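Local coordinates for vacuolar-sorting protein BRO1 (Saccharomyces cerevisiae, PDB 1ZB1) that helps sort cargo into the intralumenal vesicles of multivesicular bodies and recruits the deubiquitinase DOA4 to endosomes, at residues C158-S163 with N178-A183; K154-F159 with I344-W349. All blocks are in the same frame, centred on the assembly; numbering follows the deposited sequence.

Interaction 1: C158-S163 with N178-A183; sequences CFEYLS and NTRFLA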
ATOM      1  N   CYS A 158       2.426   7.399   0.028  1.00 17.91           N
ATOM      2  CA  CYS A 158       1.356   8.179   0.651  1.00 17.68           C
ATOM      3  C   CYS A 158       1.046   7.747   2.092  1.00 16.94           C
ATOM      4  O   CYS A 158       0.904   8.595   2.978  1.00 14.00           O
ATOM      5  CB  CYS A 158       0.079   8.099  -0.195  1.00 19.16           C
ATOM      6  SG  CYS A 158       0.224   8.865  -1.837  1.00 18.39           S
ATOM      7  N   PHE A 159       0.922   6.442   2.326  1.00 16.11           N
ATOM      8  CA  PHE A 159       0.637   5.944   3.679  1.00 15.91           C
ATOM      9  C   PHE A 159       1.782   6.232   4.647  1.00 18.63           C
ATOM     10  O   PHE A 159       1.561   6.481   5.837  1.00 17.56           O
ATOM     11  CB  PHE A 159       0.360   4.441   3.656  1.00 16.34           C
ATOM     12  CG  PHE A 159      -1.012   4.087   3.151  1.00 15.14           C
ATOM     13  CD1 PHE A 159      -2.149   4.654   3.736  1.00 10.55           C
ATOM     14  CD2 PHE A 159      -1.175   3.161   2.120  1.00 14.12           C
ATOM     15  CE1 PHE A 159      -3.429   4.304   3.310  1.00 15.13           C
ATOM     16  CE2 PHE A 159      -2.457   2.801   1.685  1.00 15.24           C
ATOM     17  CZ  PHE A 159      -3.587   3.376   2.284  1.00 13.01           C
ATOM     18  N   GLU A 160       3.003   6.189   4.128  1.00 18.14           N
ATOM     19  CA  GLU A 160       4.192   6.459   4.925  1.00 22.21           C
ATOM     20  C   GLU A 160       4.179   7.914   5.400  1.00 20.62           C
ATOM     21  O   GLU A 160       4.430   8.193   6.573  1.00 19.77           O
ATOM     22  CB  GLU A 160       5.446   6.184   4.085  1.00 27.10           C
ATOM     23  CG  GLU A 160       6.754   6.545   4.765  1.00 35.77           C
ATOM     24  CD  GLU A 160       7.960   6.137   3.938  1.00 41.23           C
ATOM     25  OE1 GLU A 160       8.125   6.667   2.816  1.00 46.15           O
ATOM     26  OE2 GLU A 160       8.737   5.282   4.412  1.00 45.47           O
ATOM     27  N   TYR A 161       3.882   8.832   4.486  1.00 18.48           N
ATOM     28  CA  TYR A 161       3.824  10.260   4.814  1.00 18.14           C
ATOM     29  C   TYR A 161       2.746  10.514   5.862  1.00 17.57           C
ATOM     30  O   TYR A 161       2.928  11.318   6.782  1.00 17.28           O
ATOM     31  CB  TYR A 161       3.516  11.082   3.560  1.00 18.09           C
ATOM     32  CG  TYR A 161       3.449  12.578   3.805  1.00 20.35           C
ATOM     33  CD1 TYR A 161       4.588  13.374   3.685  1.00 19.26           C
ATOM     34  CD2 TYR A 161       2.247  13.193   4.163  1.00 19.55           C
ATOM     35  CE1 TYR A 161       4.532  14.748   3.911  1.00 21.60           C
ATOM     36  CE2 TYR A 161       2.180  14.564   4.397  1.00 19.58           C
ATOM     37  CZ  TYR A 161       3.329  15.336   4.265  1.00 23.19           C
ATOM     38  OH  TYR A 161       3.271  16.698   4.467  1.00 25.92           O
ATOM     39  N   LEU A 162       1.614   9.837   5.711  1.00 17.31           N
ATOM     40  CA  LEU A 162       0.517   9.969   6.659  1.00 17.69           C
ATOM     41  C   LEU A 162       0.933   9.516   8.071  1.00 18.94           C
ATOM     42  O   LEU A 162       0.644  10.194   9.064  1.00 18.78           O
ATOM     43  CB  LEU A 162      -0.680   9.131   6.190  1.00 17.03           C
ATOM     44  CG  LEU A 162      -1.511   9.709   5.030  1.00 16.94           C
ATOM     45  CD1 LEU A 162      -2.454   8.636   4.506  1.00 16.79           C
ATOM     46  CD2 LEU A 162      -2.305  10.930   5.502  1.00 14.38           C
ATOM     47  N   SER A 163       1.609   8.376   8.163  1.00 19.88           N
ATOM     48  CA  SER A 163       2.008   7.870   9.477  1.00 23.47           C
ATOM     49  C   SER A 163       3.042   8.755  10.156  1.00 24.41           C
ATOM     50  O   SER A 163       3.060   8.866  11.380  1.00 22.73           O
ATOM     51  CB  SER A 163       2.556   6.443   9.371  1.00 24.23           C
ATOM     52  OG  SER A 163       3.820   6.432   8.739  1.00 32.42           O
ATOM     53  N   ASN A 178      -1.567   2.398  12.221  1.00 21.36           N
ATOM     54  CA  ASN A 178      -2.403   1.774  11.205  1.00 22.07           C
ATOM     55  C   ASN A 178      -2.011   2.200   9.792  1.00 20.07           C
ATOM     56  O   ASN A 178      -2.087   1.402   8.862  1.00 20.21           O
ATOM     57  CB  ASN A 178      -3.882   2.055  11.479  1.00 21.25           C
ATOM     58  CG  ASN A 178      -4.370   1.373  12.750  1.00 24.05           C
ATOM     59  OD1 ASN A 178      -3.919   0.277  13.084  1.00 21.76           O
ATOM     60  ND2 ASN A 178      -5.304   2.010  13.451  1.00 20.78           N
ATOM     61  N   THR A 179      -1.581   3.446   9.621  1.00 20.34           N
ATOM     62  CA  THR A 179      -1.152   3.884   8.298  1.00 20.86           C
ATOM     63  C   THR A 179       0.216   3.270   7.994  1.00 22.08           C
ATOM     64  O   THR A 179       0.564   3.039   6.834  1.00 19.93           O
ATOM     65  CB  THR A 179      -1.093   5.426   8.192  1.00 22.38           C
ATOM     66  OG1 THR A 179      -0.511   5.980   9.379  1.00 33.79           O
ATOM     67  CG2 THR A 179      -2.506   5.988   7.982  1.00 14.62           C
ATOM     68  N   ARG A 180       0.992   2.989   9.038  1.00 21.50           N
ATOM     69  CA  ARG A 180       2.300   2.360   8.849  1.00 22.75           C
ATOM     70  C   ARG A 180       2.053   0.926   8.343  1.00 21.21           C
ATOM     71  O   ARG A 180       2.743   0.431   7.440  1.00 18.92           O
ATOM     72  CB  ARG A 180       3.064   2.320  10.178  1.00 26.27           C
ATOM     73  CG  ARG A 180       4.428   1.649  10.110  1.00 30.20           C
ATOM     74  CD  ARG A 180       5.541   2.682  10.054  1.00 37.77           C
ATOM     75  NE  ARG A 180       5.913   3.029   8.688  1.00 39.67           N
ATOM     76  CZ  ARG A 180       6.571   4.132   8.347  1.00 40.98           C
ATOM     77  NH1 ARG A 180       6.929   5.013   9.272  1.00 40.27           N
ATOM     78  NH2 ARG A 180       6.882   4.347   7.078  1.00 41.49           N
ATOM     79  N   PHE A 181       1.059   0.271   8.936  1.00 19.31           N
ATOM     80  CA  PHE A 181       0.687  -1.091   8.553  1.00 19.51           C
ATOM     81  C   PHE A 181       0.278  -1.085   7.081  1.00 18.53           C
ATOM     82  O   PHE A 181       0.734  -1.913   6.294  1.00 17.18           O
ATOM     83  CB  PHE A 181      -0.473  -1.581   9.442  1.00 20.02           C
ATOM     84  CG  PHE A 181      -1.108  -2.871   8.988  1.00 23.83           C
ATOM     85  CD1 PHE A 181      -0.370  -4.052   8.926  1.00 24.00           C
ATOM     86  CD2 PHE A 181      -2.456  -2.905   8.629  1.00 25.16           C
ATOM     87  CE1 PHE A 181      -0.962  -5.247   8.512  1.00 25.84           C
ATOM     88  CE2 PHE A 181      -3.060  -4.094   8.213  1.00 28.23           C
ATOM     89  CZ  PHE A 181      -2.309  -5.269   8.154  1.00 26.21           C
ATOM     90  N   LEU A 182      -0.584  -0.144   6.711  1.00 17.40           N
ATOM     91  CA  LEU A 182      -1.030  -0.045   5.326  1.00 19.52           C
ATOM     92  C   LEU A 182       0.155   0.195   4.378  1.00 19.80           C
ATOM     93  O   LEU A 182       0.204  -0.359   3.272  1.00 19.55           O
ATOM     94  CB  LEU A 182      -2.072   1.074   5.199  1.00 19.90           C
ATOM     95  CG  LEU A 182      -3.557   0.686   5.117  1.00 26.19           C
ATOM     96  CD1 LEU A 182      -3.796  -0.704   5.666  1.00 24.06           C
ATOM     97  CD2 LEU A 182      -4.398   1.727   5.844  1.00 24.07           C
ATOM     98  N   ALA A 183       1.107   1.018   4.807  1.00 19.34           N
ATOM     99  CA  ALA A 183       2.290   1.295   3.986  1.00 20.09           C
ATOM    100  C   ALA A 183       3.104   0.011   3.787  1.00 19.92           C
ATOM    101  O   ALA A 183       3.581  -0.267   2.686  1.00 18.69           O
ATOM    102  CB  ALA A 183       3.157   2.360   4.650  1.00 19.69           C
TER
HETATM  103  O   HOH W   1      -1.394   8.573   9.964  1.00 19.54           O
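Helices 146-165 and 176-198, consecutive in the helical Bro1 domain, run antiparallel here, their local axes 7.8 Å apart at an angle of 160°. The tight part is apolar. Phe159, with CG anti to its carbonyl carbon, turns one ring face to Leu182, whose CB sits 3.6 Å from the ring centroid and almost on the ring normal, a CH-pi contact; Leu182 CD2 continues along the ring to CE1. Beside it, the small methyl of Ala183 lets the backbones close in, its CB 3.6 Å from Phe159 CB. About one turn on, Leu162 and Ser163 meet Thr179, with Ser163 CB 3.1 Å from Thr179 OG1. A water joins this hydroxyl to Leu162 O, though its bond to the carbonyl is weak. The partly exposed flank is looser: Arg180 points its CB away but bends at chi2 and chi3, bringing its guanidinium back. Glu160 OE2 and Arg180 NH2, 3.4 Å apart, form a salt bridge. Ser163 OG lies over the guanidinium face without bonding to it; it donates to Glu160 O of its own helix (2.9 Å). Direct cohesion is therefore mainly apolar, with a single Glu160-Arg180 salt bridge, its two planes nearly perpendicular, bordering the buried core.

Interaction 2: K154-F159 with I344-W349; sequences KAFSCF and IKSPTW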
ATOM      1  N   LYS A 154       3.573   4.095  -5.167  1.00 17.47           N
ATOM      2  CA  LYS A 154       3.084   5.415  -4.776  1.00 19.04           C
ATOM      3  C   LYS A 154       2.160   5.308  -3.558  1.00 18.29           C
ATOM      4  O   LYS A 154       2.192   6.167  -2.668  1.00 18.33           O
ATOM      5  CB  LYS A 154       2.362   6.096  -5.949  1.00 19.01           C
ATOM      6  CG  LYS A 154       3.308   6.578  -7.041  1.00 20.78           C
ATOM      7  CD  LYS A 154       2.562   7.207  -8.202  1.00 23.80           C
ATOM      8  CE  LYS A 154       3.522   7.744  -9.247  1.00 28.68           C
ATOM      9  NZ  LYS A 154       2.793   8.295 -10.430  1.00 29.31           N
ATOM     10  N   ALA A 155       1.340   4.262  -3.505  1.00 17.22           N
ATOM     11  CA  ALA A 155       0.447   4.084  -2.355  1.00 16.53           C
ATOM     12  C   ALA A 155       1.314   4.007  -1.101  1.00 17.96           C
ATOM     13  O   ALA A 155       1.025   4.652  -0.095  1.00 16.22           O
ATOM     14  CB  ALA A 155      -0.383   2.806  -2.507  1.00 13.55           C
ATOM     15  N   PHE A 156       2.386   3.218  -1.187  1.00 18.35           N
ATOM     16  CA  PHE A 156       3.337   3.040  -0.091  1.00 20.59           C
ATOM     17  C   PHE A 156       3.823   4.408   0.390  1.00 20.89           C
ATOM     18  O   PHE A 156       3.795   4.707   1.585  1.00 19.46           O
ATOM     19  CB  PHE A 156       4.503   2.160  -0.592  1.00 22.65           C
ATOM     20  CG  PHE A 156       5.717   2.129   0.313  1.00 23.45           C
ATOM     21  CD1 PHE A 156       5.594   2.096   1.700  1.00 23.66           C
ATOM     22  CD2 PHE A 156       6.996   2.069  -0.246  1.00 27.79           C
ATOM     23  CE1 PHE A 156       6.726   2.006   2.518  1.00 25.62           C
ATOM     24  CE2 PHE A 156       8.138   1.975   0.561  1.00 28.90           C
ATOM     25  CZ  PHE A 156       7.999   1.945   1.946  1.00 27.77           C
ATOM     26  N   SER A 157       4.246   5.244  -0.549  1.00 19.52           N
ATOM     27  CA  SER A 157       4.728   6.578  -0.225  1.00 21.04           C
ATOM     28  C   SER A 157       3.673   7.439   0.495  1.00 21.70           C
ATOM     29  O   SER A 157       3.992   8.136   1.459  1.00 20.66           O
ATOM     30  CB  SER A 157       5.197   7.272  -1.509  1.00 23.52           C
ATOM     31  OG  SER A 157       5.660   8.580  -1.241  1.00 30.24           O
ATOM     32  N   CYS A 158       2.426   7.399   0.028  1.00 17.91           N
ATOM     33  CA  CYS A 158       1.356   8.179   0.651  1.00 17.68           C
ATOM     34  C   CYS A 158       1.046   7.747   2.092  1.00 16.94           C
ATOM     35  O   CYS A 158       0.904   8.595   2.978  1.00 14.00           O
ATOM     36  CB  CYS A 158       0.079   8.099  -0.195  1.00 19.16           C
ATOM     37  SG  CYS A 158       0.224   8.865  -1.837  1.00 18.39           S
ATOM     38  N   PHE A 159       0.922   6.442   2.326  1.00 16.11           N
ATOM     39  CA  PHE A 159       0.637   5.944   3.679  1.00 15.91           C
ATOM     40  C   PHE A 159       1.782   6.232   4.647  1.00 18.63           C
ATOM     41  O   PHE A 159       1.561   6.481   5.837  1.00 17.56           O
ATOM     42  CB  PHE A 159       0.360   4.441   3.656  1.00 16.34           C
ATOM     43  CG  PHE A 159      -1.012   4.087   3.151  1.00 15.14           C
ATOM     44  CD1 PHE A 159      -2.149   4.654   3.736  1.00 10.55           C
ATOM     45  CD2 PHE A 159      -1.175   3.161   2.120  1.00 14.12           C
ATOM     46  CE1 PHE A 159      -3.429   4.304   3.310  1.00 15.13           C
ATOM     47  CE2 PHE A 159      -2.457   2.801   1.685  1.00 15.24           C
ATOM     48  CZ  PHE A 159      -3.587   3.376   2.284  1.00 13.01           C
ATOM     49  N   ILE A 344      12.007  -2.045  -4.439  1.00 29.50           N
ATOM     50  CA  ILE A 344      11.090  -0.911  -4.457  1.00 31.05           C
ATOM     51  C   ILE A 344      11.656   0.370  -3.850  1.00 32.55           C
ATOM     52  O   ILE A 344      11.965   0.430  -2.659  1.00 34.58           O
ATOM     53  CB  ILE A 344       9.746  -1.273  -3.747  1.00 31.00           C
ATOM     54  CG1 ILE A 344       8.936  -2.241  -4.614  1.00 31.64           C
ATOM     55  CG2 ILE A 344       8.907  -0.019  -3.516  1.00 27.26           C
ATOM     56  CD1 ILE A 344       9.601  -3.545  -4.879  1.00 35.24           C
ATOM     57  N   LYS A 345      11.786   1.390  -4.687  1.00 34.29           N
ATOM     58  CA  LYS A 345      12.292   2.687  -4.257  1.00 36.71           C
ATOM     59  C   LYS A 345      11.117   3.659  -4.272  1.00 35.18           C
ATOM     60  O   LYS A 345      10.655   4.065  -5.337  1.00 35.94           O
ATOM     61  CB  LYS A 345      13.383   3.176  -5.214  1.00 40.54           C
ATOM     62  CG  LYS A 345      14.586   2.247  -5.323  1.00 44.59           C
ATOM     63  CD  LYS A 345      15.611   2.789  -6.314  1.00 47.76           C
ATOM     64  CE  LYS A 345      16.818   1.867  -6.437  1.00 49.26           C
ATOM     65  NZ  LYS A 345      17.843   2.422  -7.370  1.00 49.94           N
ATOM     66  N   SER A 346      10.637   4.033  -3.093  1.00 34.22           N
ATOM     67  CA  SER A 346       9.497   4.933  -3.009  1.00 34.28           C
ATOM     68  C   SER A 346       9.867   6.405  -3.123  1.00 32.82           C
ATOM     69  O   SER A 346      10.822   6.873  -2.501  1.00 30.35           O
ATOM     70  CB  SER A 346       8.738   4.715  -1.701  1.00 35.08           C
ATOM     71  OG  SER A 346       9.439   5.282  -0.608  1.00 40.16           O
ATOM     72  N   PRO A 347       9.108   7.153  -3.934  1.00 31.23           N
ATOM     73  CA  PRO A 347       9.345   8.583  -4.130  1.00 31.54           C
ATOM     74  C   PRO A 347       8.735   9.292  -2.926  1.00 30.25           C
ATOM     75  O   PRO A 347       8.027   8.669  -2.140  1.00 30.12           O
ATOM     76  CB  PRO A 347       8.595   8.866  -5.421  1.00 31.93           C
ATOM     77  CG  PRO A 347       7.394   7.989  -5.276  1.00 32.18           C
ATOM     78  CD  PRO A 347       7.982   6.690  -4.766  1.00 32.33           C
ATOM     79  N   THR A 348       9.009  10.577  -2.752  1.00 30.19           N
ATOM     80  CA  THR A 348       8.417  11.278  -1.613  1.00 30.77           C
ATOM     81  C   THR A 348       6.994  11.698  -1.977  1.00 27.83           C
ATOM     82  O   THR A 348       6.677  11.836  -3.158  1.00 24.64           O
ATOM     83  CB  THR A 348       9.217  12.544  -1.243  1.00 33.70           C
ATOM     84  OG1 THR A 348       9.337  13.383  -2.397  1.00 41.11           O
ATOM     85  CG2 THR A 348      10.605  12.173  -0.726  1.00 32.94           C
ATOM     86  N   TRP A 349       6.135  11.871  -0.973  1.00 25.81           N
ATOM     87  CA  TRP A 349       4.761  12.319  -1.216  1.00 25.21           C
ATOM     88  C   TRP A 349       4.881  13.688  -1.872  1.00 25.42           C
ATOM     89  O   TRP A 349       4.117  14.029  -2.774  1.00 24.83           O
ATOM     90  CB  TRP A 349       3.974  12.443   0.102  1.00 22.29           C
ATOM     91  CG  TRP A 349       2.750  13.363   0.034  1.00 19.57           C
ATOM     92  CD1 TRP A 349       2.478  14.424   0.857  1.00 18.33           C
ATOM     93  CD2 TRP A 349       1.664  13.304  -0.909  1.00 18.66           C
ATOM     94  NE1 TRP A 349       1.296  15.032   0.485  1.00 15.38           N
ATOM     95  CE2 TRP A 349       0.777  14.365  -0.594  1.00 18.05           C
ATOM     96  CE3 TRP A 349       1.354  12.462  -1.991  1.00 18.54           C
ATOM     97  CZ2 TRP A 349      -0.399  14.606  -1.321  1.00 16.83           C
ATOM     98  CZ3 TRP A 349       0.180  12.705  -2.717  1.00 15.57           C
ATOM     99  CH2 TRP A 349      -0.677  13.768  -2.376  1.00 17.65           C
TER
HETATM  100  O   HOH W   2       6.478   9.580   1.479  1.00 25.03           O
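A very short hydrogen bond joins a helix side chain to an irregular stretch of backbone nearly two hundred residues further along: Ser157 OG donates to Pro347 O at 2.5 Å. With OG anti to the backbone N (chi1 179°), the hydroxyl extends from helix 146-165 to this carbonyl, approaching from above its plane, 34° out of it. Ser157 OG also comes within 3.3 Å of Trp349 N, but at an angle too poor for a bond. That N-H instead makes a weak bond to a water, which donates to Ser157 O at 2.9 Å, so Ser157 meets the incoming chain through both hydroxyl and carbonyl. On one side of this polar centre, Phe156 rests CD2 and CE2 obliquely against Ser346 CB, the nearer contact being 3.5 Å from CD2; Ile344 CG2 adds a more distant apolar touch, and His187 of helix 176-198 stacks on the Phe156 ring. On the other side, Cys158 SG leans obliquely on the six-membered ring of Trp349, 3.8 Å from CE3, in a sulfur-aromatic contact. Tyr76 meets the indole edge-to-face. Thr348 occupies the N-cap position, its OG1 accepting from Lys351 N. An extended segment laid across an earlier helix thus leads into a side-chain-capped N-terminus, the start of helix 349-371 in the Bro1 domain.

In the fold
Both interactions use helix 146-165 and share Cys158 and Phe159; their centres lie about 9 Å apart. Successive residues face different neighbours: Phe159 turns to helix 176-198 in interaction 1, whereas Ser157 and Cys158 meet the 344-349 segment in interaction 2. The contacts also touch directly. Ala183 O lies 3.3 Å from Phe156 CD1, and Tyr161 CD2 packs 3.5 Å from Trp349 CD1. Helix 118-139 joins the same cluster through Ala130, which touches both Cys158 and Phe159. Together the two interactions join the consecutive helices 146-165 and 176-198 to the segment 344-349 near the centre of the Bro1 domain, which may take part in SNF7 binding.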